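PDB 2W4E: Mutt/nudix family protein from Deinococcus radiodurans, which probably hydrolyses ADP-ribose as a magnesium-dependent Nudix pyrophosphatase, seen here as an N-terminally truncated chain that keeps the Nudix domain. Local coordinates for residues Pro12-Ala15 against Gln16-Val20; Arg136-Leu139 against Thr140-Leu144. One frame throughout, in Å; residues are numbered along the deposited sequence.

Contact 1: residues Pro12-Ala15 against Gln16-Val20; sequences PVTA and QGEAV
Thr14 and Glu18 meet side chain to side chain across a beta hairpin of the Nudix domain, where strand 6-14 turns into strand 18-26. The Thr14 hydroxyl donates to Glu18 over 2.7 Å from OG1 to OE1, and the carboxylate receives it on its anti lone pair, away from OE2. The same oxygen accepts the backbone N-H of Glu18, 3.2 Å from N to OG1. OG1 thus bonds both the backbone N-H and the carboxylate of Glu18; a weak bond from Gln16 N also ends there. What turns OG1 toward the turn is the first torsion of Thr14: at chi1 70° the hydroxyl sits between the backbone N and the carbonyl carbon, while CG2 is left to pack on Val20 CG2.

Around this polar cluster the backbone sets the geometry. A type I turn from Thr14 to Gly17 is closed by Gly17 N on Thr14 O at 2.9 Å, and the positive phi of Gly17 (73°) carries the chain into the second strand. Beyond it Thr14 N bonds Glu18 O and Val20 N bonds Pro12 O, which makes Val13 and Ala19 a non-hydrogen-bonded antiparallel pair, 4.6 Å from CA to CA. Next to it the Pro12 and Val20 side chains cross at about a right angle, Pro12 CB lying 3.9 Å from Val20 CB.

Farther out, Pro12 packs on Leu55 and Val20 on Val59 of helix 47-59, the helix of the Nudix box. Val13 and Ala19 both rest on Leu111 of helix 111-120, and at the turn end of the hairpin Val13 CG1 comes within 4.0 Å of Gly17 CA.

Contact 2: residues Arg136-Leu139 against Thr140-Leu144; sequences RGEL and TRRGL
Leu139 and Leu144 form the packed side of this helix end: Leu139 CD2 lies 3.9 Å from Leu144 CD1, and both side chains press on Leu111 of helix 111-120 and Leu89 of strand 82-93. In the backbone beside them Leu139 O accepts Leu144 N at 2.9 Å, which brings the chain back over the last turn.

The outer side is polar and much less enclosed. Glu138 is shared by two arginines, its CG anti to the backbone N (chi1 -166°) and its chain then bent at chi2, which swings the carboxylate back toward the following turn. Arg142 comes side-on with NE and NH2, both aimed at OE2; NE is 2.6 Å from OE2 on the anti lone pair, whereas NH2 meets OE2 from above the carboxylate plane. A second salt bridge from Arg142, to Glu65, ties this group to strand 65-68. Arg141 NH2 approaches Glu138 OE1 at 3.2 Å, also from above the carboxylate, with the two flat groups almost perpendicular (89°). The rim of one face of its guanidinium lies over the Gly137-Glu138 peptide.

On another flank, Arg136 O takes two donors of Thr140, N and OG1, from opposite faces of its carbonyl plane. The hydroxyl bond is the shorter, 2.7 Å from Thr140 OG1 to Arg136 O. Water 1 joins that hydroxyl to Arg136 NE, while the far end of Arg136 is salt-bridged to Glu119. Two backbone bonds, Leu144 N to Leu139 O and Gly143 N to Thr140 O (3.0 Å), together with the positive phi of Gly143 (70°), define the Schellman motif that terminates helix 126-141.

In the fold
Contacts 1 and 2 follow in series along the chain, yet their centres lie about 12 Å apart on the same side of the protein's centre. The hairpin turn and the C-terminal helix end touch directly by packing: Gly17 CA is 4.0 Å from Leu144 CD2, and Val13 CG2 is 4.2 Å from Leu139 CD2. Leu111 serves both, receiving Val13 and Ala19 from contact 1 and Leu139 and Leu144 from contact 2, while Leu87 and Leu89 of strand 82-93 also meet side chains from each. Through Pro12 and Val20, contact 1 also backs onto helix 47-59, whose Nudix-box motif in hydrolases of this family generally carries the metal-binding glutamates.

Contact 1: residues Pro12-Ala15 against Gln16-Val20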
loop_
_atom_site.group_PDB
_atom_site.type_symbol
_atom_site.label_atom_id
_atom_site.label_comp_id
_atom_site.label_asym_id
_atom_site.label_seq_id
_atom_site.Cartn_x
_atom_site.Cartn_y
_atom_site.Cartn_z
ATOM N N PRO A 12 -12.666 -8.320 4.170
ATOM C CA PRO A 12 -13.655 -9.367 4.364
ATOM C C PRO A 12 -14.461 -9.556 3.071
ATOM O O PRO A 12 -14.945 -8.559 2.480
ATOM C CB PRO A 12 -14.565 -8.769 5.471
ATOM C CG PRO A 12 -13.988 -7.424 5.796
ATOM C CD PRO A 12 -13.270 -7.028 4.531
ATOM N N VAL A 13 -14.589 -10.803 2.610
ATOM C CA VAL A 13 -15.306 -11.079 1.360
ATOM C C VAL A 13 -16.377 -12.152 1.629
ATOM O O VAL A 13 -16.078 -13.212 2.220
ATOM C CB VAL A 13 -14.355 -11.512 0.235
ATOM C CG1 VAL A 13 -15.123 -12.049 -1.007
ATOM C CG2 VAL A 13 -13.356 -10.374 -0.164
ATOM N N THR A 14 -17.600 -11.889 1.186
ATOM C CA THR A 14 -18.715 -12.842 1.392
ATOM C C THR A 14 -18.666 -14.011 0.380
ATOM O O THR A 14 -17.905 -13.955 -0.611
ATOM C CB THR A 14 -20.049 -12.113 1.251
ATOM O OG1 THR A 14 -20.256 -11.745 -0.134
ATOM C CG2 THR A 14 -20.030 -10.878 2.087
ATOM N N ALA A 15 -19.456 -15.054 0.635
ATOM C CA ALA A 15 -19.673 -16.158 -0.316
ATOM C C ALA A 15 -20.096 -15.651 -1.687
ATOM O O ALA A 15 -19.767 -16.259 -2.697
ATOM C CB ALA A 15 -20.782 -17.161 0.224
ATOM N N GLN A 16 -20.811 -14.533 -1.713
ATOM C CA GLN A 16 -21.261 -13.905 -2.960
ATOM C C GLN A 16 -20.195 -13.032 -3.649
ATOM O O GLN A 16 -20.478 -12.433 -4.677
ATOM C CB GLN A 16 -22.485 -13.020 -2.680
ATOM C CG GLN A 16 -23.822 -13.717 -2.699
ATOM C CD GLN A 16 -23.940 -14.863 -1.738
ATOM O OE1 GLN A 16 -23.827 -14.677 -0.517
ATOM N NE2 GLN A 16 -24.223 -16.055 -2.260
ATOM N N GLY A 17 -18.994 -12.938 -3.118
ATOM C CA GLY A 17 -17.959 -12.104 -3.773
ATOM C C GLY A 17 -18.193 -10.613 -3.616
ATOM O O GLY A 17 -17.977 -9.857 -4.557
ATOM N N GLU A 18 -18.690 -10.204 -2.441
ATOM C CA GLU A 18 -18.771 -8.797 -2.082
ATOM C C GLU A 18 -17.741 -8.484 -1.021
ATOM O O GLU A 18 -17.475 -9.319 -0.135
ATOM C CB GLU A 18 -20.128 -8.489 -1.506
ATOM C CG GLU A 18 -21.234 -8.990 -2.393
ATOM C CD GLU A 18 -22.438 -9.267 -1.562
ATOM O OE1 GLU A 18 -22.355 -10.128 -0.639
ATOM O OE2 GLU A 18 -23.455 -8.597 -1.797
ATOM N N ALA A 19 -17.135 -7.307 -1.125
ATOM C CA ALA A 19 -16.236 -6.842 -0.070
ATOM C C ALA A 19 -17.066 -6.153 0.997
ATOM O O ALA A 19 -18.016 -5.433 0.686
ATOM C CB ALA A 19 -15.203 -5.865 -0.643
ATOM N N VAL A 20 -16.697 -6.349 2.249
ATOM C CA VAL A 20 -17.328 -5.633 3.330
ATOM C C VAL A 20 -16.422 -4.489 3.785
ATOM O O VAL A 20 -15.491 -4.721 4.559
ATOM C CB VAL A 20 -17.672 -6.564 4.512
ATOM C CG1 VAL A 20 -18.463 -5.785 5.592
ATOM C CG2 VAL A 20 -18.471 -7.798 3.987
#

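Contact 2: residues Arg136-Leu139 against Thr140-Leu144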
loop_
_atom_site.group_PDB
_atom_site.type_symbol
_atom_site.label_atom_id
_atom_site.label_comp_id
_atom_site.label_asym_id
_atom_site.label_seq_id
_atom_site.Cartn_x
_atom_site.Cartn_y
_atom_site.Cartn_z
ATOM N N ARG A 136 -5.470 -9.498 -4.603
ATOM C CA ARG A 136 -6.115 -9.575 -5.938
ATOM C C ARG A 136 -5.843 -10.901 -6.643
ATOM O O ARG A 136 -6.756 -11.484 -7.220
ATOM C CB ARG A 136 -5.660 -8.391 -6.813
ATOM C CG ARG A 136 -6.400 -8.279 -8.136
ATOM C CD ARG A 136 -5.914 -7.042 -8.927
ATOM N NE ARG A 136 -6.908 -6.778 -9.967
ATOM C CZ ARG A 136 -7.116 -5.623 -10.581
ATOM N NH1 ARG A 136 -6.391 -4.540 -10.289
ATOM N NH2 ARG A 136 -8.056 -5.555 -11.516
ATOM N N GLY A 137 -4.598 -11.379 -6.571
ATOM C CA GLY A 137 -4.211 -12.670 -7.204
ATOM C C GLY A 137 -5.047 -13.817 -6.639
ATOM O O GLY A 137 -5.679 -14.588 -7.398
ATOM N N GLU A 138 -5.077 -13.916 -5.312
ATOM C CA GLU A 138 -5.968 -14.882 -4.613
ATOM C C GLU A 138 -7.444 -14.823 -5.049
ATOM O O GLU A 138 -8.067 -15.852 -5.314
ATOM C CB GLU A 138 -5.840 -14.688 -3.093
ATOM C CG GLU A 138 -6.419 -15.778 -2.248
ATOM C CD GLU A 138 -5.685 -17.144 -2.350
ATOM O OE1 GLU A 138 -4.442 -17.229 -2.222
ATOM O OE2 GLU A 138 -6.378 -18.150 -2.547
ATOM N N LEU A 139 -8.030 -13.625 -5.099
ATOM C CA LEU A 139 -9.461 -13.543 -5.447
ATOM C C LEU A 139 -9.746 -13.943 -6.903
ATOM O O LEU A 139 -10.822 -14.485 -7.240
ATOM C CB LEU A 139 -9.981 -12.129 -5.147
ATOM C CG LEU A 139 -9.941 -11.750 -3.635
ATOM C CD1 LEU A 139 -10.153 -10.242 -3.470
ATOM C CD2 LEU A 139 -11.026 -12.524 -2.912
ATOM N N THR A 140 -8.785 -13.649 -7.770
ATOM C CA THR A 140 -8.917 -13.972 -9.207
ATOM C C THR A 140 -8.810 -15.475 -9.399
ATOM O O THR A 140 -9.592 -16.060 -10.117
ATOM C CB THR A 140 -7.811 -13.289 -10.013
ATOM O OG1 THR A 140 -7.804 -11.886 -9.690
ATOM C CG2 THR A 140 -8.044 -13.497 -11.531
ATOM N N ARG A 141 -7.841 -16.085 -8.739
ATOM C CA ARG A 141 -7.667 -17.542 -8.779
ATOM C C ARG A 141 -8.892 -18.318 -8.316
ATOM O O ARG A 141 -9.263 -19.314 -8.934
ATOM C CB ARG A 141 -6.458 -17.953 -7.965
ATOM C CG ARG A 141 -5.183 -17.490 -8.612
ATOM C CD ARG A 141 -3.955 -18.141 -8.005
ATOM N NE ARG A 141 -3.714 -17.768 -6.610
ATOM C CZ ARG A 141 -2.934 -16.761 -6.198
ATOM N NH1 ARG A 141 -2.321 -15.963 -7.070
ATOM N NH2 ARG A 141 -2.762 -16.548 -4.894
ATOM N N ARG A 142 -9.551 -17.835 -7.271
ATOM C CA ARG A 142 -10.787 -18.459 -6.775
ATOM C C ARG A 142 -12.040 -18.122 -7.605
ATOM O O ARG A 142 -13.131 -18.642 -7.322
ATOM C CB ARG A 142 -11.021 -18.048 -5.320
ATOM C CG ARG A 142 -9.999 -18.605 -4.374
ATOM C CD ARG A 142 -10.114 -17.938 -3.022
ATOM N NE ARG A 142 -8.986 -18.345 -2.200
ATOM C CZ ARG A 142 -9.079 -19.201 -1.189
ATOM N NH1 ARG A 142 -10.257 -19.700 -0.867
ATOM N NH2 ARG A 142 -8.004 -19.524 -0.479
ATOM N N GLY A 143 -11.885 -17.247 -8.607
ATOM C CA GLY A 143 -13.008 -16.770 -9.437
ATOM C C GLY A 143 -13.972 -15.856 -8.710
ATOM O O GLY A 143 -15.112 -15.692 -9.154
ATOM N N LEU A 144 -13.546 -15.263 -7.586
ATOM C CA LEU A 144 -14.402 -14.313 -6.850
ATOM C C LEU A 144 -14.355 -12.926 -7.498
ATOM O O LEU A 144 -15.312 -12.142 -7.414
ATOM C CB LEU A 144 -13.989 -14.217 -5.374
ATOM C CG LEU A 144 -14.387 -15.414 -4.503
ATOM C CD1 LEU A 144 -13.584 -15.464 -3.196
ATOM C CD2 LEU A 144 -15.904 -15.454 -4.236
HETATM O O HOH W 1 -8.202 -9.454 -11.303
#